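Putative carbohydrate-active enzyme (Uncultured organism, PDB 5WH8) probably hydrolyses O-glycosidic bonds in plant cell-wall polysaccharides such as cellulose, this chain being the glycoside hydrolase family 5 catalytic domain of a longer protein. Local coordinates at residues L233-F238 / R264-V269; Q30-S35 / N59-R64; I179-T184 / M205-F210. All blocks are in the same frame, centred on the assembly; numbering follows the deposited sequence.

All three interactions are pairings of neighbouring strands in one closed eight-stranded parallel barrel. Along the chain they come in the order interaction 2 (strands 32-36 and 62-68), interaction 3 (180-182 and 204-211) and interaction 1 (233-239 and 268-273), each closing before the next opens. In space, interaction 1 lies between the others, its centre about 10 Å from that of interaction 2 and about 9 Å from that of interaction 3, whose centres are about 15 Å apart. Strand 268-273 adjoins 32-36, which closes the ring, and 233-239 adjoins 204-211. Thr236 OG1 bonds His209 NE2, and Arg64 forms a salt bridge with Glu237, so polar residues of all three meet within the barrel.

Interaction 1 (L233-F238 / R264-V269); sequences LFVTEF and RKISWV. With EDO (1,2-ethanediol), chain F; EDO (1,2-ethanediol), chain D.
Val235 and Trp268 are bridged as parallel neighbours, their CA atoms 4.7 Å apart, in the beta-alpha-beta unit of strand 233-239, helix 251-263 and strand 268-273. Val235 N donates to Ser267 O at 2.9 Å. The return bond from Val269 N to Val235 O is weak, bent to 124° at the hydrogen, where Val235 centres an inverse gamma turn. Beyond the turn, Phe238 N reaches Val269 O at 3.1 Å. These are the seventh and eighth strands of the TIM barrel of family 5 glycosidases, and the side chains divide between its two surfaces. Ser267 CB lies over one face of the Phe234 ring, 3.8 Å from its centroid in a CH-pi contact, while Ser267 OG bonds Leu31 N. Against helix 251-263, Phe238 points its edge at the Trp268 six-membered ring in an offset edge-to-face pair, planes at 89°, centroids 5.4 Å apart and Phe238 CE1 3.4 Å from Trp268 CE3. In Trp268, CG stands between backbone N and carbonyl carbon (chi1 59°), turning the six-membered ring to receive that edge. A water joins Leu233 O to Ser267 N. Glu237, on the strand that carries the nucleophile in family 5 enzymes, is held by Tyr211.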
loop_
_atom_site.group_PDB
_atom_site.type_symbol
_atom_site.label_atom_id
_atom_site.label_comp_id
_atom_site.label_asym_id
_atom_site.label_seq_id
_atom_site.Cartn_x
_atom_site.Cartn_y
_atom_site.Cartn_z
ATOM N N LEU A 233 -8.375 -4.033 8.607
ATOM C CA LEU A 233 -7.487 -4.650 7.614
ATOM C C LEU A 233 -7.340 -3.743 6.392
ATOM O O LEU A 233 -8.284 -3.050 6.004
ATOM C CB LEU A 233 -8.018 -6.001 7.167
ATOM C CG LEU A 233 -8.300 -7.029 8.258
ATOM C CD1 LEU A 233 -8.735 -8.323 7.585
ATOM C CD2 LEU A 233 -7.093 -7.244 9.169
ATOM N N PHE A 234 -6.157 -3.762 5.780
ATOM C CA PHE A 234 -5.898 -2.988 4.562
ATOM C C PHE A 234 -5.231 -3.912 3.555
ATOM O O PHE A 234 -4.184 -4.468 3.861
ATOM C CB PHE A 234 -4.989 -1.784 4.875
ATOM C CG PHE A 234 -5.043 -0.639 3.876
ATOM C CD1 PHE A 234 -4.780 -0.824 2.529
ATOM C CD2 PHE A 234 -5.356 0.656 4.303
ATOM C CE1 PHE A 234 -4.825 0.265 1.632
ATOM C CE2 PHE A 234 -5.399 1.733 3.413
ATOM C CZ PHE A 234 -5.139 1.527 2.078
ATOM N N VAL A 235 -5.809 -4.096 2.359
ATOM C CA VAL A 235 -5.123 -4.922 1.353
ATOM C C VAL A 235 -4.130 -4.027 0.585
ATOM O O VAL A 235 -4.464 -3.461 -0.459
ATOM C CB VAL A 235 -6.135 -5.635 0.429
ATOM C CG1 VAL A 235 -5.446 -6.398 -0.707
ATOM C CG2 VAL A 235 -6.962 -6.622 1.249
ATOM N N THR A 236 -2.898 -3.922 1.087
ATOM C CA THR A 236 -1.915 -3.031 0.470
ATOM C C THR A 236 -1.280 -3.673 -0.766
ATOM O O THR A 236 -0.546 -3.015 -1.485
ATOM C CB THR A 236 -0.796 -2.620 1.432
ATOM O OG1 THR A 236 -0.096 -3.788 1.861
ATOM C CG2 THR A 236 -1.328 -1.869 2.685
ATOM N N GLU A 237 -1.557 -4.954 -1.016
ATOM C CA GLU A 237 -1.077 -5.617 -2.222
ATOM C C GLU A 237 -1.961 -6.820 -2.560
ATOM O O GLU A 237 -2.186 -7.678 -1.706
ATOM C CB GLU A 237 0.381 -6.071 -2.059
ATOM C CG GLU A 237 1.065 -6.463 -3.369
ATOM C CD GLU A 237 2.473 -7.006 -3.146
ATOM O OE1 GLU A 237 3.324 -6.295 -2.552
ATOM O OE2 GLU A 237 2.711 -8.153 -3.568
ATOM N N PHE A 238 -2.434 -6.910 -3.801
ATOM C CA PHE A 238 -3.008 -8.149 -4.291
ATOM C C PHE A 238 -2.756 -8.261 -5.786
ATOM O O PHE A 238 -2.517 -7.262 -6.469
ATOM C CB PHE A 238 -4.521 -8.241 -4.026
ATOM C CG PHE A 238 -5.331 -7.387 -4.982
ATOM C CD1 PHE A 238 -5.484 -6.033 -4.720
ATOM C CD2 PHE A 238 -5.906 -7.906 -6.137
ATOM C CE1 PHE A 238 -6.180 -5.211 -5.586
ATOM C CE2 PHE A 238 -6.579 -7.080 -7.019
ATOM C CZ PHE A 238 -6.740 -5.733 -6.723
ATOM N N ARG A 264 -17.140 -5.312 3.094
ATOM C CA ARG A 264 -16.452 -4.959 4.329
ATOM C C ARG A 264 -15.760 -3.583 4.267
ATOM O O ARG A 264 -15.092 -3.163 5.219
ATOM C CB ARG A 264 -15.451 -6.063 4.650
ATOM C CG ARG A 264 -16.127 -7.340 5.108
ATOM C CD ARG A 264 -15.301 -8.587 4.909
ATOM N NE ARG A 264 -16.104 -9.766 5.241
ATOM C CZ ARG A 264 -17.049 -10.286 4.460
ATOM N NH1 ARG A 264 -17.312 -9.774 3.260
ATOM N NH2 ARG A 264 -17.739 -11.347 4.876
ATOM N N LYS A 265 -15.927 -2.886 3.143
ATOM C CA LYS A 265 -15.330 -1.567 2.939
ATOM C C LYS A 265 -13.800 -1.574 3.119
ATOM O O LYS A 265 -13.218 -0.642 3.682
ATOM C CB LYS A 265 -15.969 -0.562 3.909
ATOM C CG LYS A 265 -16.006 0.866 3.439
ATOM C CD LYS A 265 -17.001 1.067 2.315
ATOM C CE LYS A 265 -17.310 2.549 2.123
ATOM N NZ LYS A 265 -18.079 2.773 0.883
ATOM N N ILE A 266 -13.158 -2.632 2.630
ATOM C CA ILE A 266 -11.712 -2.822 2.766
ATOM C C ILE A 266 -11.008 -2.233 1.534
ATOM O O ILE A 266 -11.345 -2.574 0.393
ATOM C CB ILE A 266 -11.367 -4.318 2.943
ATOM C CG1 ILE A 266 -11.850 -4.786 4.318
ATOM C CG2 ILE A 266 -9.863 -4.598 2.793
ATOM C CD1 ILE A 266 -11.773 -6.279 4.527
ATOM N N SER A 267 -10.039 -1.355 1.793
ATOM C CA SER A 267 -9.251 -0.717 0.740
ATOM C C SER A 267 -8.291 -1.702 0.083
ATOM O O SER A 267 -7.803 -2.653 0.742
ATOM C CB SER A 267 -8.458 0.470 1.304
ATOM O OG SER A 267 -9.317 1.517 1.771
ATOM N N TRP A 268 -8.003 -1.454 -1.206
ATOM C CA TRP A 268 -7.162 -2.356 -1.995
ATOM C C TRP A 268 -6.222 -1.641 -2.954
ATOM O O TRP A 268 -6.525 -0.551 -3.454
ATOM C CB TRP A 268 -8.032 -3.364 -2.765
ATOM C CG TRP A 268 -9.073 -2.941 -3.749
ATOM C CD1 TRP A 268 -10.426 -3.026 -3.573
ATOM C CD2 TRP A 268 -8.880 -2.511 -5.116
ATOM N NE1 TRP A 268 -11.083 -2.654 -4.713
ATOM C CE2 TRP A 268 -10.167 -2.331 -5.676
ATOM C CE3 TRP A 268 -7.751 -2.247 -5.917
ATOM C CZ2 TRP A 268 -10.356 -1.929 -6.991
ATOM C CZ3 TRP A 268 -7.945 -1.822 -7.205
ATOM C CH2 TRP A 268 -9.234 -1.675 -7.736
ATOM N N VAL A 269 -5.064 -2.279 -3.158
ATOM C CA VAL A 269 -3.976 -1.761 -3.975
ATOM C C VAL A 269 -3.443 -2.922 -4.837
ATOM O O VAL A 269 -2.992 -3.924 -4.309
ATOM C CB VAL A 269 -2.851 -1.189 -3.111
ATOM C CG1 VAL A 269 -1.747 -0.613 -3.967
ATOM C CG2 VAL A 269 -3.393 -0.113 -2.138
HETATM C C1 EDO F . -20.548 5.585 0.338
HETATM O O1 EDO F . -19.318 5.310 1.014
HETATM C C2 EDO F . -20.411 5.201 -1.127
HETATM O O2 EDO F . -20.227 3.782 -1.235
HETATM C C1 EDO D . -15.246 -2.051 -7.282
HETATM O O1 EDO D . -16.420 -1.936 -6.445
HETATM C C2 EDO D . -14.232 -2.974 -6.613
HETATM O O2 EDO D . -13.896 -2.475 -5.312
HETATM O O HOH W 1 -9.095 -0.982 4.430
#

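Interaction 2 (Q30-S35 / N59-R64); sequences QLRGMS and NIDIFR
Asp61 has CG anti to its carbonyl carbon (chi1 -59°), which brings OD2 against the backbone of Arg32, while Ser35 has OG anti to its backbone N (chi1 -174°) and thereby meets the extended chain of Arg64. Both contacts lie where the first and second strands of the TIM barrel, 32-36 and 62-68, run side by side, Asp61 just ahead of the second; helix 48-56 joins them as a parallel beta-alpha-beta unit. At the N-terminal end Asp61 and Arg32 grip each other twice: Arg32 N donates to the anti lone pair of Asp61 OD2 at 3.0 Å, and Asp61 N returns a bond to Arg32 O at 2.9 Å. Two waters also donate to OD2, one held by Gln30 O and the other by Asn59 O and Arg32 NH2. The guanidinium makes no direct salt bridge here, since Arg32 NE stays 4.3 Å from Asp61 OD2 and the oxygen lies well out of its plane; the carbonyls of Gln309 and Pro310 hold the arginine, while Lys311 and Tyr313 take Asp61 OD1. Such a setting would favour an ionised carboxylate.

Further along, Met34 N makes a long 3.3 Å bond to Ile62 O, and Arg64 N a shorter one of 3.0 Å to Met34 O. Met34 and Phe63 share the face packed on Leu54 of helix 48-56, where Met34 CG also touches Ile60 CG2 at 4.0 Å, the two side chains crossing at about a right angle. On the inner face, Glu145 and Glu237 form salt bridges with Arg64 through NE and NH1, and Asn148 takes NH2. Arg64 NH1 also donates to Ser35 OG at 3.2 Å, with the hydroxyl oxygen only 8° out of the guanidinium plane.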
loop_
_atom_site.group_PDB
_atom_site.type_symbol
_atom_site.label_atom_id
_atom_site.label_comp_id
_atom_site.label_asym_id
_atom_site.label_seq_id
_atom_site.Cartn_x
_atom_site.Cartn_y
_atom_site.Cartn_z
ATOM N N GLN A 30 -13.490 3.522 1.548
ATOM C CA GLN A 30 -12.771 2.434 0.867
ATOM C C GLN A 30 -11.987 3.065 -0.293
ATOM O O GLN A 30 -12.593 3.630 -1.207
ATOM C CB GLN A 30 -13.737 1.359 0.342
ATOM C CG GLN A 30 -13.027 0.283 -0.500
ATOM C CD GLN A 30 -13.955 -0.641 -1.242
ATOM O OE1 GLN A 30 -14.998 -0.231 -1.755
ATOM N NE2 GLN A 30 -13.569 -1.906 -1.327
ATOM N N LEU A 31 -10.661 2.953 -0.256
ATOM C CA LEU A 31 -9.776 3.469 -1.315
ATOM C C LEU A 31 -9.372 2.335 -2.247
ATOM O O LEU A 31 -9.249 1.204 -1.810
ATOM C CB LEU A 31 -8.516 4.089 -0.721
ATOM C CG LEU A 31 -8.681 5.212 0.312
ATOM C CD1 LEU A 31 -7.329 5.602 0.910
ATOM C CD2 LEU A 31 -9.430 6.440 -0.304
ATOM N N ARG A 32 -9.154 2.671 -3.522
ATOM C CA ARG A 32 -8.741 1.717 -4.545
ATOM C C ARG A 32 -7.572 2.296 -5.330
ATOM O O ARG A 32 -7.651 3.434 -5.792
ATOM C CB ARG A 32 -9.907 1.399 -5.500
ATOM C CG ARG A 32 -11.207 1.021 -4.758
ATOM C CD ARG A 32 -12.399 0.842 -5.726
ATOM N NE ARG A 32 -12.630 2.061 -6.489
ATOM C CZ ARG A 32 -13.822 2.567 -6.812
ATOM N NH1 ARG A 32 -14.961 1.962 -6.458
ATOM N NH2 ARG A 32 -13.870 3.688 -7.510
ATOM N N GLY A 33 -6.486 1.543 -5.496
ATOM C CA GLY A 33 -5.395 2.077 -6.295
ATOM C C GLY A 33 -4.369 1.053 -6.760
ATOM O O GLY A 33 -4.653 -0.155 -6.871
ATOM N N MET A 34 -3.152 1.550 -7.007
ATOM C CA MET A 34 -2.070 0.775 -7.632
ATOM C C MET A 34 -0.790 0.857 -6.824
ATOM O O MET A 34 -0.510 1.869 -6.182
ATOM C CB MET A 34 -1.763 1.279 -9.045
ATOM C CG MET A 34 -2.887 1.118 -10.049
ATOM S SD MET A 34 -3.312 -0.612 -10.393
ATOM C CE MET A 34 -1.793 -1.270 -11.106
ATOM N N SER A 35 -0.034 -0.232 -6.855
ATOM C CA SER A 35 1.330 -0.302 -6.310
ATOM C C SER A 35 2.400 -0.185 -7.392
ATOM O O SER A 35 2.260 -0.737 -8.481
ATOM C CB SER A 35 1.551 -1.629 -5.569
ATOM O OG SER A 35 2.818 -1.682 -4.920
ATOM N N ASN A 59 -8.400 6.754 -12.507
ATOM C CA ASN A 59 -9.245 7.108 -11.363
ATOM C C ASN A 59 -8.760 6.502 -10.036
ATOM O O ASN A 59 -9.574 6.159 -9.175
ATOM C CB ASN A 59 -10.697 6.686 -11.624
ATOM C CG ASN A 59 -11.202 7.161 -12.971
ATOM O OD1 ASN A 59 -11.495 6.362 -13.868
ATOM N ND2 ASN A 59 -11.289 8.471 -13.126
ATOM N N ILE A 60 -7.444 6.383 -9.841
ATOM C CA ILE A 60 -6.958 5.810 -8.585
ATOM C C ILE A 60 -7.154 6.787 -7.430
ATOM O O ILE A 60 -7.180 8.007 -7.636
ATOM C CB ILE A 60 -5.454 5.391 -8.618
ATOM C CG1 ILE A 60 -4.477 6.576 -8.742
ATOM C CG2 ILE A 60 -5.212 4.339 -9.714
ATOM C CD1 ILE A 60 -3.022 6.199 -8.467
ATOM N N ASP A 61 -7.288 6.232 -6.230
ATOM C CA ASP A 61 -7.418 7.012 -4.998
ATOM C C ASP A 61 -6.116 7.080 -4.214
ATOM O O ASP A 61 -5.973 7.922 -3.317
ATOM C CB ASP A 61 -8.452 6.399 -4.071
ATOM C CG ASP A 61 -9.834 6.307 -4.681
ATOM O OD1 ASP A 61 -10.322 7.312 -5.254
ATOM O OD2 ASP A 61 -10.426 5.208 -4.566
ATOM N N ILE A 62 -5.195 6.167 -4.520
ATOM C CA ILE A 62 -4.020 5.908 -3.692
ATOM C C ILE A 62 -2.922 5.245 -4.559
ATOM O O ILE A 62 -3.229 4.454 -5.475
ATOM C CB ILE A 62 -4.409 5.014 -2.479
ATOM C CG1 ILE A 62 -3.216 4.789 -1.531
ATOM C CG2 ILE A 62 -5.022 3.700 -2.934
ATOM C CD1 ILE A 62 -3.704 4.318 -0.160
ATOM N N PHE A 63 -1.657 5.586 -4.290
ATOM C CA PHE A 63 -0.505 4.960 -4.931
ATOM C C PHE A 63 0.449 4.480 -3.856
ATOM O O PHE A 63 0.671 5.168 -2.874
ATOM C CB PHE A 63 0.233 5.941 -5.883
ATOM C CG PHE A 63 1.197 5.256 -6.817
ATOM C CD1 PHE A 63 0.753 4.472 -7.863
ATOM C CD2 PHE A 63 2.560 5.355 -6.611
ATOM C CE1 PHE A 63 1.632 3.799 -8.685
ATOM C CE2 PHE A 63 3.452 4.690 -7.440
ATOM C CZ PHE A 63 2.997 3.928 -8.483
ATOM N N ARG A 64 1.031 3.309 -4.059
ATOM C CA ARG A 64 1.953 2.714 -3.090
ATOM C C ARG A 64 3.376 2.671 -3.649
ATOM O O ARG A 64 3.605 2.177 -4.747
ATOM C CB ARG A 64 1.455 1.309 -2.724
ATOM C CG ARG A 64 2.383 0.479 -1.847
ATOM C CD ARG A 64 1.696 -0.832 -1.625
ATOM N NE ARG A 64 2.256 -1.793 -0.679
ATOM C CZ ARG A 64 2.767 -2.984 -0.995
ATOM N NH1 ARG A 64 2.973 -3.365 -2.252
ATOM N NH2 ARG A 64 3.106 -3.805 -0.024
HETATM O O HOH W 2 -13.118 4.360 -3.838
HETATM O O HOH W 3 -11.001 4.433 -7.316
#

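Interaction 3 (I179-T184 / M205-F210); sequences IIICGT and MYTLHF. With EDO (1,2-ethanediol), chain B.
Three main-chain bonds stitch Ile180 and Cys182 to Met205 and Thr207. Met205 N donates to Ile180 O at 3.0 Å, nearly straight at 168°, and Cys182 N to Met205 O at 2.8 Å. The third runs from Thr207 N to Cys182 O at 3.0 Å. One side chain lengthens this ladder: Thr184 OG1 donates to Thr207 O at 3.0 Å, nearly along the C=O axis. In Thr184 the hydroxyl stands between the backbone N and the carbonyl carbon (chi1 54°), which leaves CG2 to meet the edge of the Tyr206 ring near CD2.

These segments are the fifth and sixth strands of the TIM barrel, parallel and paired at Ile181 with Met205 and at Cys182 with Tyr206. Ile181 and Met205 share one face of the sheet; Ile181 and Thr207 touch Thr236 of strand 233-239, and Met205 touches Phe234 of the same strand. Ile181 CG2 packs tightly on Thr207 OG1, 3.3 Å away, the side chains meeting at about a right angle. Ile179 CG2 leans on Met205 SD at 3.9 Å.

On the outer surface Tyr206 packs against Trp157 of helix 157-172 and Ala194 of helix 191-194, its hydroxyl bonded to Leu199 N. Ile179 N donates to O1 of a 1,2-ethanediol at 2.9 Å, a molecule probably carried over from the crystallisation liquor. At the other end, beyond the paired residues, His209 is fixed through ND1 by Glu149.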
loop_
_atom_site.group_PDB
_atom_site.type_symbol
_atom_site.label_atom_id
_atom_site.label_comp_id
_atom_site.label_asym_id
_atom_site.label_seq_id
_atom_site.Cartn_x
_atom_site.Cartn_y
_atom_site.Cartn_z
ATOM N N ILE A 179 -1.822 7.223 9.965
ATOM C CA ILE A 179 -2.068 5.776 9.976
ATOM C C ILE A 179 -0.798 4.977 9.697
ATOM O O ILE A 179 -0.036 5.289 8.770
ATOM C CB ILE A 179 -3.142 5.380 8.958
ATOM C CG1 ILE A 179 -4.450 6.097 9.296
ATOM C CG2 ILE A 179 -3.340 3.834 8.909
ATOM C CD1 ILE A 179 -5.600 5.783 8.380
ATOM N N ILE A 180 -0.574 3.975 10.547
ATOM C CA ILE A 180 0.498 2.995 10.376
ATOM C C ILE A 180 -0.147 1.666 10.027
ATOM O O ILE A 180 -1.138 1.264 10.659
ATOM C CB ILE A 180 1.366 2.860 11.654
ATOM C CG1 ILE A 180 2.111 4.176 11.884
ATOM C CG2 ILE A 180 2.343 1.699 11.545
ATOM C CD1 ILE A 180 2.807 4.296 13.223
ATOM N N ILE A 181 0.370 1.009 8.985
ATOM C CA ILE A 181 -0.155 -0.288 8.523
ATOM C C ILE A 181 0.928 -1.320 8.803
ATOM O O ILE A 181 2.052 -1.182 8.307
ATOM C CB ILE A 181 -0.503 -0.313 7.009
ATOM C CG1 ILE A 181 -1.387 0.868 6.608
ATOM C CG2 ILE A 181 -1.194 -1.665 6.636
ATOM C CD1 ILE A 181 -1.569 1.065 5.094
ATOM N N CYS A 182 0.587 -2.340 9.584
ATOM C CA CYS A 182 1.548 -3.320 10.077
ATOM C C CYS A 182 1.387 -4.675 9.424
ATOM O O CYS A 182 0.307 -5.270 9.500
ATOM C CB CYS A 182 1.389 -3.488 11.595
ATOM S SG CYS A 182 2.648 -4.588 12.355
ATOM N N GLY A 183 2.465 -5.176 8.807
ATOM C CA GLY A 183 2.473 -6.474 8.162
ATOM C C GLY A 183 2.252 -7.604 9.150
ATOM O O GLY A 183 2.387 -7.409 10.367
ATOM N N THR A 184 1.887 -8.771 8.622
ATOM C CA THR A 184 1.587 -9.932 9.460
ATOM C C THR A 184 2.337 -11.157 8.927
ATOM O O THR A 184 2.878 -11.125 7.811
ATOM C CB THR A 184 0.060 -10.177 9.538
ATOM O OG1 THR A 184 -0.508 -10.284 8.227
ATOM C CG2 THR A 184 -0.624 -9.014 10.307
ATOM N N MET A 205 -3.603 -0.200 11.367
ATOM C CA MET A 205 -4.283 -1.190 10.539
ATOM C C MET A 205 -3.315 -2.344 10.265
ATOM O O MET A 205 -2.112 -2.194 10.458
ATOM C CB MET A 205 -4.775 -0.572 9.212
ATOM C CG MET A 205 -5.689 0.633 9.445
ATOM S SD MET A 205 -6.279 1.403 7.915
ATOM C CE MET A 205 -7.526 0.231 7.429
ATOM N N TYR A 206 -3.851 -3.491 9.838
ATOM C CA TYR A 206 -3.085 -4.716 9.645
ATOM C C TYR A 206 -3.179 -5.163 8.185
ATOM O O TYR A 206 -4.251 -5.147 7.563
ATOM C CB TYR A 206 -3.595 -5.816 10.595
ATOM C CG TYR A 206 -3.346 -5.470 12.045
ATOM C CD1 TYR A 206 -4.214 -4.617 12.729
ATOM C CD2 TYR A 206 -2.229 -5.944 12.713
ATOM C CE1 TYR A 206 -3.970 -4.268 14.058
ATOM C CE2 TYR A 206 -1.996 -5.602 14.056
ATOM C CZ TYR A 206 -2.856 -4.748 14.689
ATOM O OH TYR A 206 -2.627 -4.411 16.022
ATOM N N THR A 207 -2.027 -5.537 7.644
ATOM C CA THR A 207 -1.912 -5.926 6.246
ATOM C C THR A 207 -2.463 -7.314 5.938
ATOM O O THR A 207 -2.142 -8.297 6.618
ATOM C CB THR A 207 -0.459 -5.902 5.849
ATOM O OG1 THR A 207 0.111 -4.666 6.264
ATOM C CG2 THR A 207 -0.270 -6.083 4.359
ATOM N N LEU A 208 -3.255 -7.382 4.874
ATOM C CA LEU A 208 -3.686 -8.624 4.258
ATOM C C LEU A 208 -3.254 -8.608 2.778
ATOM O O LEU A 208 -3.564 -7.659 2.060
ATOM C CB LEU A 208 -5.214 -8.774 4.360
ATOM C CG LEU A 208 -5.828 -10.003 3.697
ATOM C CD1 LEU A 208 -5.391 -11.293 4.422
ATOM C CD2 LEU A 208 -7.366 -9.849 3.597
ATOM N N HIS A 209 -2.537 -9.637 2.338
ATOM C CA HIS A 209 -2.140 -9.769 0.924
ATOM C C HIS A 209 -2.710 -11.059 0.339
ATOM O O HIS A 209 -2.615 -12.133 0.961
ATOM C CB HIS A 209 -0.627 -9.792 0.748
ATOM C CG HIS A 209 0.031 -8.456 0.921
ATOM N ND1 HIS A 209 1.385 -8.284 0.758
ATOM C CD2 HIS A 209 -0.468 -7.238 1.229
ATOM C CE1 HIS A 209 1.699 -7.025 0.974
ATOM N NE2 HIS A 209 0.592 -6.364 1.277
ATOM N N PHE A 210 -3.296 -10.962 -0.853
ATOM C CA PHE A 210 -3.789 -12.157 -1.548
ATOM C C PHE A 210 -3.467 -12.108 -3.019
ATOM O O PHE A 210 -3.307 -11.035 -3.584
ATOM C CB PHE A 210 -5.312 -12.346 -1.353
ATOM C CG PHE A 210 -6.179 -11.394 -2.159
ATOM C CD1 PHE A 210 -6.539 -11.713 -3.463
ATOM C CD2 PHE A 210 -6.676 -10.212 -1.623
ATOM C CE1 PHE A 210 -7.305 -10.863 -4.234
ATOM C CE2 PHE A 210 -7.453 -9.360 -2.407
ATOM C CZ PHE A 210 -7.773 -9.706 -3.707
HETATM C C1 EDO B . -3.498 9.428 7.195
HETATM O O1 EDO B . -2.458 8.494 7.433
HETATM C C2 EDO B . -3.945 9.316 5.751
HETATM O O2 EDO B . -4.868 10.364 5.503
#